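PDB 2G7L: TetR-family transcriptional regulator from Streptomyces coelicolor, which probably binds DNA as a dimeric TetR-family transcriptional regulator, through an N-terminal helix-turn-helix domain, its target and any ligand not being established here. Local coordinates for residues S20-W23 and I24-A28; V145-G148 and V149-L153. All coordinates share one frame; numbering follows the deposited sequence.

Contact 1: residues S20-W23 and I24-A28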
ATOM      1  N   SER A  20     -16.270  24.236 -13.011  1.00 62.56           N
ATOM      2  CA  SER A  20     -16.188  24.020 -11.554  1.00 60.14           C
ATOM      3  C   SER A  20     -15.504  22.697 -11.248  1.00 58.45           C
ATOM      4  O   SER A  20     -15.391  21.837 -12.131  1.00 58.84           O
ATOM      5  CB  SER A  20     -17.573  24.071 -10.903  1.00 59.23           C
ATOM      6  OG  SER A  20     -18.419  23.061 -11.439  1.00 60.19           O
ATOM      7  N   ARG A  21     -15.080  22.525  -9.990  1.00 56.68           N
ATOM      8  CA  ARG A  21     -14.565  21.253  -9.533  1.00 54.44           C
ATOM      9  C   ARG A  21     -15.641  20.169  -9.706  1.00 53.11           C
ATOM     10  O   ARG A  21     -15.350  19.093 -10.240  1.00 50.94           O
ATOM     11  CB  ARG A  21     -14.088  21.340  -8.085  1.00 54.66           C
ATOM     12  CG  ARG A  21     -13.383  20.032  -7.649  1.00 56.50           C
ATOM     13  CD  ARG A  21     -12.629  20.094  -6.351  1.00 56.19           C
ATOM     14  NE  ARG A  21     -12.381  18.730  -5.862  1.00 59.53           N
ATOM     15  CZ  ARG A  21     -11.214  18.091  -5.948  1.00 61.10           C
ATOM     16  NH1 ARG A  21     -11.077  16.849  -5.484  1.00 63.29           N
ATOM     17  NH2 ARG A  21     -10.176  18.692  -6.473  1.00 65.25           N
ATOM     18  N   ARG A  22     -16.880  20.446  -9.269  1.00 51.67           N
ATOM     19  CA  ARG A  22     -17.930  19.441  -9.353  1.00 50.66           C
ATOM     20  C   ARG A  22     -18.101  18.949 -10.799  1.00 49.93           C
ATOM     21  O   ARG A  22     -18.250  17.759 -11.045  1.00 50.26           O
ATOM     22  CB  ARG A  22     -19.259  19.993  -8.842  1.00 51.41           C
ATOM     23  CG  ARG A  22     -20.426  18.962  -9.025  1.00 51.80           C
ATOM     24  CD  ARG A  22     -21.832  19.589  -9.117  1.00 51.83           C
ATOM     25  NE  ARG A  22     -21.921  20.561 -10.193  1.00 52.80           N
ATOM     26  CZ  ARG A  22     -22.109  20.248 -11.473  1.00 51.48           C
ATOM     27  NH1 ARG A  22     -22.231  18.974 -11.870  1.00 48.42           N
ATOM     28  NH2 ARG A  22     -22.153  21.228 -12.355  1.00 54.59           N
ATOM     29  N   TRP A  23     -18.143  19.876 -11.755  1.00 49.34           N
ATOM     30  CA  TRP A  23     -18.406  19.515 -13.152  1.00 49.91           C
ATOM     31  C   TRP A  23     -17.288  18.659 -13.730  1.00 47.61           C
ATOM     32  O   TRP A  23     -17.526  17.645 -14.399  1.00 44.56           O
ATOM     33  CB  TRP A  23     -18.632  20.777 -14.002  1.00 51.20           C
ATOM     34  CG  TRP A  23     -18.943  20.549 -15.496  1.00 53.92           C
ATOM     35  CD1 TRP A  23     -19.475  19.418 -16.112  1.00 55.46           C
ATOM     36  CD2 TRP A  23     -18.748  21.505 -16.534  1.00 54.57           C
ATOM     37  NE1 TRP A  23     -19.599  19.629 -17.467  1.00 53.47           N
ATOM     38  CE2 TRP A  23     -19.152  20.903 -17.747  1.00 56.00           C
ATOM     39  CE3 TRP A  23     -18.264  22.830 -16.553  1.00 56.62           C
ATOM     40  CZ2 TRP A  23     -19.111  21.599 -18.978  1.00 54.92           C
ATOM     41  CZ3 TRP A  23     -18.236  23.520 -17.782  1.00 55.22           C
ATOM     42  CH2 TRP A  23     -18.653  22.890 -18.966  1.00 54.51           C
ATOM     43  N   ILE A  24     -16.064  19.086 -13.461  1.00 47.93           N
ATOM     44  CA  ILE A  24     -14.840  18.351 -13.880  1.00 47.65           C
ATOM     45  C   ILE A  24     -14.848  16.925 -13.393  1.00 47.05           C
ATOM     46  O   ILE A  24     -14.567  15.959 -14.167  1.00 46.96           O
ATOM     47  CB  ILE A  24     -13.596  19.090 -13.362  1.00 48.91           C
ATOM     48  CG1 ILE A  24     -13.479  20.432 -14.084  1.00 48.96           C
ATOM     49  CG2 ILE A  24     -12.299  18.199 -13.481  1.00 51.15           C
ATOM     50  CD1 ILE A  24     -12.590  21.463 -13.368  1.00 51.90           C
ATOM     51  N   VAL A  25     -15.208  16.740 -12.115  1.00 47.18           N
ATOM     52  CA  VAL A  25     -15.160  15.371 -11.566  1.00 46.90           C
ATOM     53  C   VAL A  25     -16.318  14.533 -12.024  1.00 47.63           C
ATOM     54  O   VAL A  25     -16.156  13.331 -12.295  1.00 47.76           O
ATOM     55  CB  VAL A  25     -14.651  15.223 -10.004  1.00 48.34           C
ATOM     56  CG1 VAL A  25     -14.351  16.525  -9.304  1.00 45.50           C
ATOM     57  CG2 VAL A  25     -15.442  14.230  -9.160  1.00 46.65           C
ATOM     58  N   ASP A  26     -17.487  15.168 -12.207  1.00 48.87           N
ATOM     59  CA  ASP A  26     -18.685  14.424 -12.690  1.00 49.72           C
ATOM     60  C   ASP A  26     -18.377  13.906 -14.085  1.00 48.55           C
ATOM     61  O   ASP A  26     -18.807  12.816 -14.441  1.00 47.26           O
ATOM     62  CB  ASP A  26     -20.006  15.285 -12.679  1.00 50.09           C
ATOM     63  CG  ASP A  26     -20.543  15.605 -11.223  1.00 55.89           C
ATOM     64  OD1 ASP A  26     -19.982  15.036 -10.214  1.00 54.66           O
ATOM     65  OD2 ASP A  26     -21.556  16.382 -11.090  1.00 54.24           O
ATOM     66  N   THR A  27     -17.653  14.716 -14.867  1.00 48.90           N
ATOM     67  CA  THR A  27     -17.188  14.348 -16.221  1.00 49.08           C
ATOM     68  C   THR A  27     -16.160  13.188 -16.196  1.00 49.27           C
ATOM     69  O   THR A  27     -16.280  12.214 -16.966  1.00 48.72           O
ATOM     70  CB  THR A  27     -16.563  15.583 -16.933  1.00 49.86           C
ATOM     71  OG1 THR A  27     -17.520  16.640 -16.955  1.00 52.28           O
ATOM     72  CG2 THR A  27     -16.212  15.280 -18.366  1.00 50.00           C
ATOM     73  N   ALA A  28     -15.152  13.306 -15.311  1.00 48.79           N
ATOM     74  CA  ALA A  28     -14.188  12.213 -15.070  1.00 48.73           C
ATOM     75  C   ALA A  28     -14.913  10.921 -14.756  1.00 49.13           C
ATOM     76  O   ALA A  28     -14.537   9.889 -15.269  1.00 49.67           O
ATOM     77  CB  ALA A  28     -13.228  12.564 -13.940  1.00 48.70           C
TER
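R22 and D26, one helical turn apart, are joined by a salt bridge made through one guanidinium nitrogen, with OD2 of D26 at the guanidinium edge and near its plane: NH1 of R22 lies 2.8 Å from OD2 of D26. The two flat groups are far from coplanar, their planes 56° apart, and NH1 meets OD2 on its anti side, tilted from the carboxylate plane; the N-H...O angle is only 139°, so this single bond is also bent. R22 leaves the helix with CG anti to the backbone N (chi1 176°) and then folds at chi3, which turns the end of the chain back and brings NH1 to OD2 of D26.

W23 and T27 run side by side and point the same way. The T27 hydroxyl oxygen, OG1, sits 3.5 Å from CD1 of the W23 indole, obliquely to the ring, while T27 OG1 donates to W23 O at 2.7 Å. OG1 lies beside its own backbone N, and the two T27 donors come to the W23 carbonyl oxygen from opposite faces of its plane. W23 O is thus gripped twice, by T27 N at 3.0 Å and by T27 OG1. The R21 and V25 side chains pass each other at an angle, with CG of R21 4.0 Å from CG1 of V25.

I24 packs on L45, L49 and Y59, and R21 and V25 both rest on A69 of helix 63-74, so this first turn is laid against the rest of the N-terminal domain. At its start the OG of S20 accepts from W23 N at 3.2 Å, and the backbone bond from I24 N to S20 O follows. S20 is therefore a classical serine N-cap, opening the first helix of a TetR-type helix-turn-helix DNA-binding domain.

Contact 2: residues V145-G148 and V149-L153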
ATOM      1  N   VAL A 145      -6.704   5.990  18.528  1.00 45.68           N
ATOM      2  CA  VAL A 145      -7.808   5.943  17.537  1.00 44.08           C
ATOM      3  C   VAL A 145      -7.515   6.813  16.287  1.00 42.66           C
ATOM      4  O   VAL A 145      -7.877   6.436  15.223  1.00 41.78           O
ATOM      5  CB  VAL A 145      -9.276   5.964  18.130  1.00 45.84           C
ATOM      6  CG1 VAL A 145      -9.358   5.970  19.681  1.00 43.88           C
ATOM      7  CG2 VAL A 145     -10.266   6.784  17.357  1.00 41.00           C
ATOM      8  N   ALA A 146      -6.799   7.907  16.471  1.00 40.69           N
ATOM      9  CA  ALA A 146      -6.437   8.853  15.429  1.00 43.27           C
ATOM     10  C   ALA A 146      -5.415   8.240  14.437  1.00 43.76           C
ATOM     11  O   ALA A 146      -5.670   8.257  13.244  1.00 44.75           O
ATOM     12  CB  ALA A 146      -5.846  10.153  16.109  1.00 41.67           C
ATOM     13  N   TRP A 147      -4.288   7.684  14.948  1.00 42.36           N
ATOM     14  CA  TRP A 147      -3.313   6.978  14.117  1.00 41.32           C
ATOM     15  C   TRP A 147      -3.850   5.641  13.630  1.00 42.59           C
ATOM     16  O   TRP A 147      -3.515   5.176  12.525  1.00 41.22           O
ATOM     17  CB  TRP A 147      -1.985   6.852  14.855  1.00 42.37           C
ATOM     18  CG  TRP A 147      -1.258   8.166  15.037  1.00 39.73           C
ATOM     19  CD1 TRP A 147      -1.783   9.399  14.947  1.00 43.46           C
ATOM     20  CD2 TRP A 147       0.139   8.344  15.354  1.00 41.59           C
ATOM     21  NE1 TRP A 147      -0.796  10.381  15.234  1.00 42.40           N
ATOM     22  CE2 TRP A 147       0.380   9.729  15.486  1.00 42.10           C
ATOM     23  CE3 TRP A 147       1.211   7.459  15.512  1.00 41.16           C
ATOM     24  CZ2 TRP A 147       1.665  10.256  15.769  1.00 44.81           C
ATOM     25  CZ3 TRP A 147       2.452   7.972  15.813  1.00 43.40           C
ATOM     26  CH2 TRP A 147       2.673   9.349  15.942  1.00 44.33           C
ATOM     27  N   GLY A 148      -4.774   5.045  14.380  1.00 41.65           N
ATOM     28  CA  GLY A 148      -5.322   3.778  13.989  1.00 41.44           C
ATOM     29  C   GLY A 148      -6.191   3.785  12.754  1.00 42.64           C
ATOM     30  O   GLY A 148      -6.155   2.882  11.927  1.00 43.51           O
ATOM     31  N   VAL A 149      -7.063   4.757  12.618  1.00 43.59           N
ATOM     32  CA  VAL A 149      -7.955   4.744  11.446  1.00 42.80           C
ATOM     33  C   VAL A 149      -7.132   4.971  10.139  1.00 41.48           C
ATOM     34  O   VAL A 149      -7.485   4.410   9.164  1.00 41.04           O
ATOM     35  CB  VAL A 149      -9.105   5.845  11.554  1.00 43.16           C
ATOM     36  CG1 VAL A 149     -10.095   5.499  12.752  1.00 45.03           C
ATOM     37  CG2 VAL A 149      -8.485   7.159  11.822  1.00 44.35           C
ATOM     38  N   ASP A 150      -6.109   5.830  10.146  1.00 41.95           N
ATOM     39  CA  ASP A 150      -5.120   5.910   9.052  1.00 44.48           C
ATOM     40  C   ASP A 150      -4.555   4.529   8.669  1.00 43.08           C
ATOM     41  O   ASP A 150      -4.577   4.111   7.489  1.00 42.73           O
ATOM     42  CB  ASP A 150      -3.988   6.835   9.511  1.00 46.78           C
ATOM     43  CG  ASP A 150      -4.232   8.311   9.120  1.00 56.14           C
ATOM     44  OD1 ASP A 150      -5.427   8.736   9.060  1.00 60.74           O
ATOM     45  OD2 ASP A 150      -3.225   9.047   8.851  1.00 63.21           O
ATOM     46  N   LYS A 151      -4.137   3.753   9.677  1.00 44.47           N
ATOM     47  CA  LYS A 151      -3.610   2.401   9.462  1.00 43.52           C
ATOM     48  C   LYS A 151      -4.629   1.441   8.954  1.00 42.46           C
ATOM     49  O   LYS A 151      -4.323   0.660   8.069  1.00 40.91           O
ATOM     50  CB  LYS A 151      -2.974   1.833  10.762  1.00 45.84           C
ATOM     51  CG  LYS A 151      -1.539   2.352  10.911  1.00 50.59           C
ATOM     52  CD  LYS A 151      -1.320   3.442  11.965  1.00 57.75           C
ATOM     53  CE  LYS A 151      -0.209   4.596  11.569  1.00 56.60           C
ATOM     54  NZ  LYS A 151      -1.010   5.918  11.356  1.00 43.96           N
ATOM     55  N   LEU A 152      -5.848   1.447   9.517  1.00 41.93           N
ATOM     56  CA  LEU A 152      -6.945   0.591   8.958  1.00 41.60           C
ATOM     57  C   LEU A 152      -7.306   0.945   7.497  1.00 43.05           C
ATOM     58  O   LEU A 152      -7.604   0.086   6.662  1.00 42.31           O
ATOM     59  CB  LEU A 152      -8.180   0.715   9.840  1.00 42.04           C
ATOM     60  CG  LEU A 152      -8.187   0.069  11.218  1.00 43.45           C
ATOM     61  CD1 LEU A 152      -9.258   0.718  12.074  1.00 45.20           C
ATOM     62  CD2 LEU A 152      -8.280  -1.525  11.077  1.00 43.02           C
ATOM     63  N   LEU A 153      -7.247   2.229   7.165  1.00 43.61           N
ATOM     64  CA  LEU A 153      -7.565   2.634   5.788  1.00 44.29           C
ATOM     65  C   LEU A 153      -6.416   2.267   4.841  1.00 43.37           C
ATOM     66  O   LEU A 153      -6.650   1.717   3.746  1.00 43.09           O
ATOM     67  CB  LEU A 153      -7.895   4.160   5.724  1.00 43.26           C
ATOM     68  CG  LEU A 153      -9.304   4.537   6.286  1.00 44.89           C
ATOM     69  CD1 LEU A 153      -9.529   6.042   6.434  1.00 43.95           C
ATOM     70  CD2 LEU A 153     -10.371   3.890   5.476  1.00 41.44           C
TER
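The indole of W147 and the ammonium group of K151 lie on the same flank of the helix, with K151 NZ placed obliquely to the ring and 3.8 Å from W147 CB, although the lysine's exact path is doubtful because its chain runs too close to W147 O. The ring also has a partner in the second subunit, whose R209 makes a cation-pi interaction with it; at the ring's nitrogen, NE1 gives a weak hydrogen bond to L200 O of that subunit. The carboxylate of D150 meets the same neighbour, its OD2 forming a salt bridge with R209 NH2 of the second subunit. D150 thus supplies negative charge beside R209 of the second subunit, which K151 NZ also approaches, and this may ease the closeness of the two cations.

This flank of helix 142-161 belongs to the dimer interface of the C-terminal domain, the part of TetR-family regulators through which two subunits associate.

V149 faces another way, packing on V131, L132 and L135 of helix 122-136. Its chi1 of -66° sets CG1 beside the backbone N and puts CG2 between N and the carbonyl carbon, where V149 CG2 lies 3.3 Å from A146 O and 3.5 Å from V145 O. L152 packs on L93 and L97 of helix 89-106 and on L217, V218 and I221 of helix 206-223, its CG 3.5 Å from G148 O. G148 O also accepts from L152 N at 2.8 Å, in a nearly straight bond (170°).

How the contacts relate
Contact 1 comes first along the chain, at the start of helix 21-35, and is complete before contact 2 begins within helix 142-161. Their centres are about 29 Å apart and their nearest atoms about 16 Å, so they do not touch, and they share no helix. Contact 1 is a surface feature of the N-terminal DNA-binding domain, its centre about 21 Å from the centre of the chain; contact 2 is largely buried in the C-terminal domain, its centre about 12 Å from that of the chain, and reaches the second subunit. Together they sample the two halves of a TetR-type regulator, one expected to hold DNA and the other pairing the subunits.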